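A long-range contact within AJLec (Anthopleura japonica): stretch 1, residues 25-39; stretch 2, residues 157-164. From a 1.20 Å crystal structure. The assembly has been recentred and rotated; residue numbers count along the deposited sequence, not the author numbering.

Stretch 1 (25-39) SFTPSHHGFLKSVKL
Stretch 2 (157-164) ADVFGYFV

This contact is an antiparallel strand pairing at the very C-terminus of the chain, zipped by backbone hydrogen bonds and finished by an aromatic ring, Phe-163, that packs against Leu-34 and the backbone of the preceding loop. The strand at 157-163 runs at 156° to the strand at 36-39, with an axial approach of 4.5 Å, and the two stretches together bury 850 Å².

The paired residues are extended, Val-37 at phi/psi -125/156 and Phe-160 at -103/152. The register sets Leu-39 opposite Val-159, Lys-38 opposite Phe-160, Val-37 opposite Gly-161 and Leu-34 opposite Phe-163, with CA-CA distances of 4.8, 5.0, 4.5 and 4.5 Å. Lys-38 and Phe-160 form the classic hydrogen-bonded pair: Lys-38 N donates to Phe-160 O at 2.8 Å, and Phe-160 N returns to Lys-38 O at 2.9 Å, almost straight at 179°. Further along, Tyr-162 N reaches Ser-36 O at 3.2 Å. The chain then turns a corner at Lys-35 (phi/psi -82/-38), yet bonding continues beyond it, with Lys-35 N to Tyr-162 O at 2.8 Å and Val-164 N to Phe-33 O at 2.9 Å. Between these bonds the close non-hydrogen-bonded positions bring CA-H groups against carbonyls, as in Val-37 CA to Phe-160 O at 3.1 Å.

Side chains sort by face. Val-37, Leu-39 and Val-159 share one: Val-159 (chi1 t) meets Leu-39 (m, t) through CG2 to CD2 at 4.0 Å and Val-37 (m) through CG1 to CB at 4.3 Å. Phe-26, from the earlier strand with chi1 p, adds CZ against Val-159 CB at 3.9 Å, so three apolar residues help bury this valine from water. On the other face lie Ser-36 (p), Lys-38, Phe-160 (m) and Tyr-162 (t). Lys-38, with chi angles t, t, p, t, carries its NZ over the face of the Phe-160 ring, 5.0 Å from the centroid and 20° off the normal, a cation-pi arrangement of positive charge over electron-rich ring; its CE lies 3.9 Å from Phe-160 CD1. The all-trans start of Lys-35 (t, t, t, m) lays its CD 3.8 Å from Tyr-162 CD2, pairing aliphatic chain with aromatic ring.

Phe-163 (chi1 m, chi2 -83°) has the largest area covered by the partner. Leu-34 (m, t) places CD2 over one face of the Phe-163 ring, 3.6 Å from the centroid, a CH-pi contact. The loop backbone runs past its CE1/CZ side: His-30 O is 3.6 Å from Phe-163 CZ and His-31 O 3.6 Å from Phe-163 CE1. Two glycines make this fit possible. At Gly-32 (phi/psi 141/-164) an ideal CB would fall 2.9 Å from Phe-163 CD1, and the backbone angles alone call for glycine. At Gly-161 an ideal CB would fall 2.7 Å from Leu-34 CD2, the methyl that covers the ring.

The chain end is tied down by a water that accepts from Phe-33 N at 2.9 Å and donates to Val-164 OXT at 2.7 Å, while Val-164 (m) sets CG2 4.3 Å from Phe-33 CB.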

# COMPACT_ATOMS: atom_id res chain seq x y z
N SER A 25 -6.78 -4.84 23.38
CA SER A 25 -7.65 -4.13 22.43
C SER A 25 -7.40 -2.63 22.56
O SER A 25 -7.30 -2.13 23.69
CB SER A 25 -9.13 -4.47 22.63
OG SER A 25 -9.26 -5.89 22.54
N PHE A 26 -7.35 -1.91 21.47
CA PHE A 26 -7.08 -0.48 21.53
C PHE A 26 -7.60 0.20 20.27
O PHE A 26 -7.79 -0.41 19.24
CB PHE A 26 -5.59 -0.23 21.74
CG PHE A 26 -4.73 -0.52 20.55
CD1 PHE A 26 -4.36 -1.83 20.25
CD2 PHE A 26 -4.28 0.52 19.74
CE1 PHE A 26 -3.54 -2.08 19.16
CE2 PHE A 26 -3.50 0.25 18.64
CZ PHE A 26 -3.14 -1.05 18.36
N THR A 27 -7.80 1.53 20.39
CA THR A 27 -8.20 2.37 19.29
C THR A 27 -6.96 3.00 18.67
O THR A 27 -6.29 3.80 19.34
CB THR A 27 -9.17 3.45 19.80
OG1 THR A 27 -10.29 2.78 20.40
CG2 THR A 27 -9.61 4.35 18.66
N PRO A 28 -6.61 2.72 17.40
CA PRO A 28 -5.35 3.26 16.91
C PRO A 28 -5.39 4.79 16.83
O PRO A 28 -6.42 5.40 16.56
CB PRO A 28 -5.23 2.69 15.50
CG PRO A 28 -6.12 1.50 15.50
CD PRO A 28 -7.22 1.77 16.47
N SER A 29 -4.23 5.39 17.07
CA SER A 29 -4.07 6.83 17.11
C SER A 29 -3.99 7.46 15.71
O SER A 29 -4.10 8.67 15.58
CB SER A 29 -2.86 7.20 17.90
OG SER A 29 -1.68 6.61 17.29
N HIS A 30 -3.73 6.63 14.68
CA HIS A 30 -3.55 7.09 13.32
C HIS A 30 -4.44 6.26 12.39
O HIS A 30 -4.69 5.09 12.68
CB HIS A 30 -2.08 7.00 12.91
CG HIS A 30 -1.23 7.97 13.64
ND1 HIS A 30 -0.67 9.08 13.07
CD2 HIS A 30 -0.85 7.98 14.93
CE1 HIS A 30 -0.01 9.77 13.99
NE2 HIS A 30 -0.09 9.09 15.13
N HIS A 31 -4.87 6.91 11.30
CA HIS A 31 -5.83 6.38 10.37
C HIS A 31 -5.24 6.23 8.99
O HIS A 31 -4.26 6.91 8.67
CB HIS A 31 -7.04 7.34 10.24
CG HIS A 31 -7.71 7.58 11.54
ND1 HIS A 31 -8.39 8.74 11.79
CD2 HIS A 31 -7.74 6.85 12.67
CE1 HIS A 31 -8.85 8.72 13.01
NE2 HIS A 31 -8.51 7.56 13.58
N GLY A 32 -5.80 5.31 8.21
CA GLY A 32 -5.29 5.03 6.90
C GLY A 32 -5.34 3.54 6.61
O GLY A 32 -6.01 2.75 7.27
N PHE A 33 -4.59 3.14 5.56
CA PHE A 33 -4.44 1.73 5.21
C PHE A 33 -3.04 1.26 5.67
O PHE A 33 -2.03 1.93 5.37
CB PHE A 33 -4.53 1.53 3.69
CG PHE A 33 -5.96 1.78 3.21
CD1 PHE A 33 -6.93 0.78 3.30
CD2 PHE A 33 -6.31 3.01 2.68
CE1 PHE A 33 -8.24 1.01 2.88
CE2 PHE A 33 -7.63 3.23 2.26
CZ PHE A 33 -8.57 2.23 2.35
N LEU A 34 -3.02 0.13 6.39
CA LEU A 34 -1.75 -0.42 6.92
C LEU A 34 -1.24 -1.50 5.98
O LEU A 34 -1.93 -2.40 5.55
CB LEU A 34 -2.01 -1.02 8.28
CG LEU A 34 -2.19 -0.01 9.41
CD1 LEU A 34 -2.75 -0.72 10.64
CD2 LEU A 34 -0.88 0.72 9.69
N LYS A 35 0.09 -1.44 5.78
CA LYS A 35 0.84 -2.52 5.16
C LYS A 35 1.17 -3.60 6.19
O LYS A 35 1.20 -4.81 5.85
CB LYS A 35 2.17 -1.99 4.60
CG LYS A 35 3.10 -3.04 4.01
CD LYS A 35 4.31 -2.43 3.37
CE LYS A 35 5.24 -3.47 2.78
NZ LYS A 35 5.90 -4.22 3.89
N SER A 36 1.48 -3.19 7.40
CA SER A 36 2.09 -4.07 8.38
C SER A 36 1.98 -3.44 9.76
O SER A 36 1.72 -2.22 9.89
CB SER A 36 3.54 -4.30 8.03
OG SER A 36 4.18 -3.05 8.05
N VAL A 37 2.16 -4.28 10.78
CA VAL A 37 2.38 -3.85 12.12
C VAL A 37 3.66 -4.45 12.67
O VAL A 37 4.15 -5.48 12.20
CB VAL A 37 1.19 -4.16 13.08
CG1 VAL A 37 -0.06 -3.42 12.66
CG2 VAL A 37 0.94 -5.64 13.19
N LYS A 38 4.20 -3.76 13.67
CA LYS A 38 5.37 -4.22 14.40
C LYS A 38 4.98 -4.23 15.87
O LYS A 38 4.66 -3.18 16.41
CB LYS A 38 6.60 -3.36 14.13
CG LYS A 38 7.84 -3.79 14.87
CD LYS A 38 9.04 -2.96 14.58
CE LYS A 38 8.88 -1.51 14.97
NZ LYS A 38 10.21 -0.88 15.17
N LEU A 39 5.05 -5.39 16.49
CA LEU A 39 4.77 -5.56 17.90
C LEU A 39 6.09 -5.52 18.64
O LEU A 39 6.98 -6.31 18.35
CB LEU A 39 4.07 -6.90 18.13
CG LEU A 39 2.85 -7.22 17.29
CD1 LEU A 39 2.23 -8.58 17.64
CD2 LEU A 39 1.81 -6.12 17.34
N ALA A 157 2.83 -5.03 24.95
CA ALA A 157 3.61 -4.60 23.78
C ALA A 157 3.17 -3.21 23.35
O ALA A 157 2.06 -2.80 23.66
CB ALA A 157 3.38 -5.56 22.65
N ASP A 158 4.06 -2.52 22.63
CA ASP A 158 3.66 -1.41 21.80
C ASP A 158 3.38 -1.91 20.39
O ASP A 158 3.95 -2.97 20.00
CB ASP A 158 4.74 -0.33 21.82
CG ASP A 158 4.88 0.42 23.14
OD1 ASP A 158 3.81 0.64 23.76
OD2 ASP A 158 6.06 0.75 23.50
N VAL A 159 2.52 -1.19 19.65
CA VAL A 159 2.12 -1.58 18.35
C VAL A 159 2.36 -0.45 17.37
O VAL A 159 1.81 0.64 17.54
CB VAL A 159 0.66 -2.01 18.30
CG1 VAL A 159 0.26 -2.48 16.92
CG2 VAL A 159 0.33 -3.07 19.37
N PHE A 160 3.27 -0.67 16.43
CA PHE A 160 3.59 0.29 15.42
C PHE A 160 2.93 -0.11 14.08
O PHE A 160 2.78 -1.31 13.82
CB PHE A 160 5.10 0.41 15.25
CG PHE A 160 5.85 0.92 16.44
CD1 PHE A 160 6.23 0.06 17.44
CD2 PHE A 160 6.15 2.28 16.56
CE1 PHE A 160 6.90 0.53 18.56
CE2 PHE A 160 6.80 2.73 17.70
CZ PHE A 160 7.20 1.86 18.68
N GLY A 161 2.64 0.89 13.25
CA GLY A 161 2.12 0.65 11.94
C GLY A 161 2.90 1.35 10.84
O GLY A 161 3.62 2.31 11.09
N TYR A 162 2.76 0.82 9.62
CA TYR A 162 3.30 1.41 8.42
C TYR A 162 2.16 1.61 7.43
O TYR A 162 1.53 0.64 7.02
CB TYR A 162 4.41 0.54 7.81
CG TYR A 162 5.10 1.18 6.63
CD1 TYR A 162 6.11 2.11 6.80
CD2 TYR A 162 4.78 0.85 5.33
CE1 TYR A 162 6.81 2.61 5.72
CE2 TYR A 162 5.47 1.35 4.25
CZ TYR A 162 6.50 2.23 4.44
OH TYR A 162 7.21 2.73 3.38
N PHE A 163 1.89 2.87 7.08
CA PHE A 163 0.73 3.26 6.25
C PHE A 163 1.14 3.44 4.79
O PHE A 163 2.24 3.92 4.47
CB PHE A 163 0.14 4.57 6.77
CG PHE A 163 -0.57 4.43 8.08
CD1 PHE A 163 -1.88 3.99 8.08
CD2 PHE A 163 0.06 4.68 9.28
CE1 PHE A 163 -2.57 3.83 9.28
CE2 PHE A 163 -0.63 4.53 10.49
CZ PHE A 163 -1.96 4.12 10.46
N VAL A 164 0.20 3.06 3.92
CA VAL A 164 0.34 3.05 2.47
C VAL A 164 -0.85 3.72 1.76
O VAL A 164 -0.82 3.71 0.50
CB VAL A 164 0.56 1.62 1.96
CG1 VAL A 164 1.95 1.16 2.38
CG2 VAL A 164 -0.56 0.68 2.39
OXT VAL A 164 -1.73 4.29 2.40
O HOH W 1 -3.14 5.40 4.35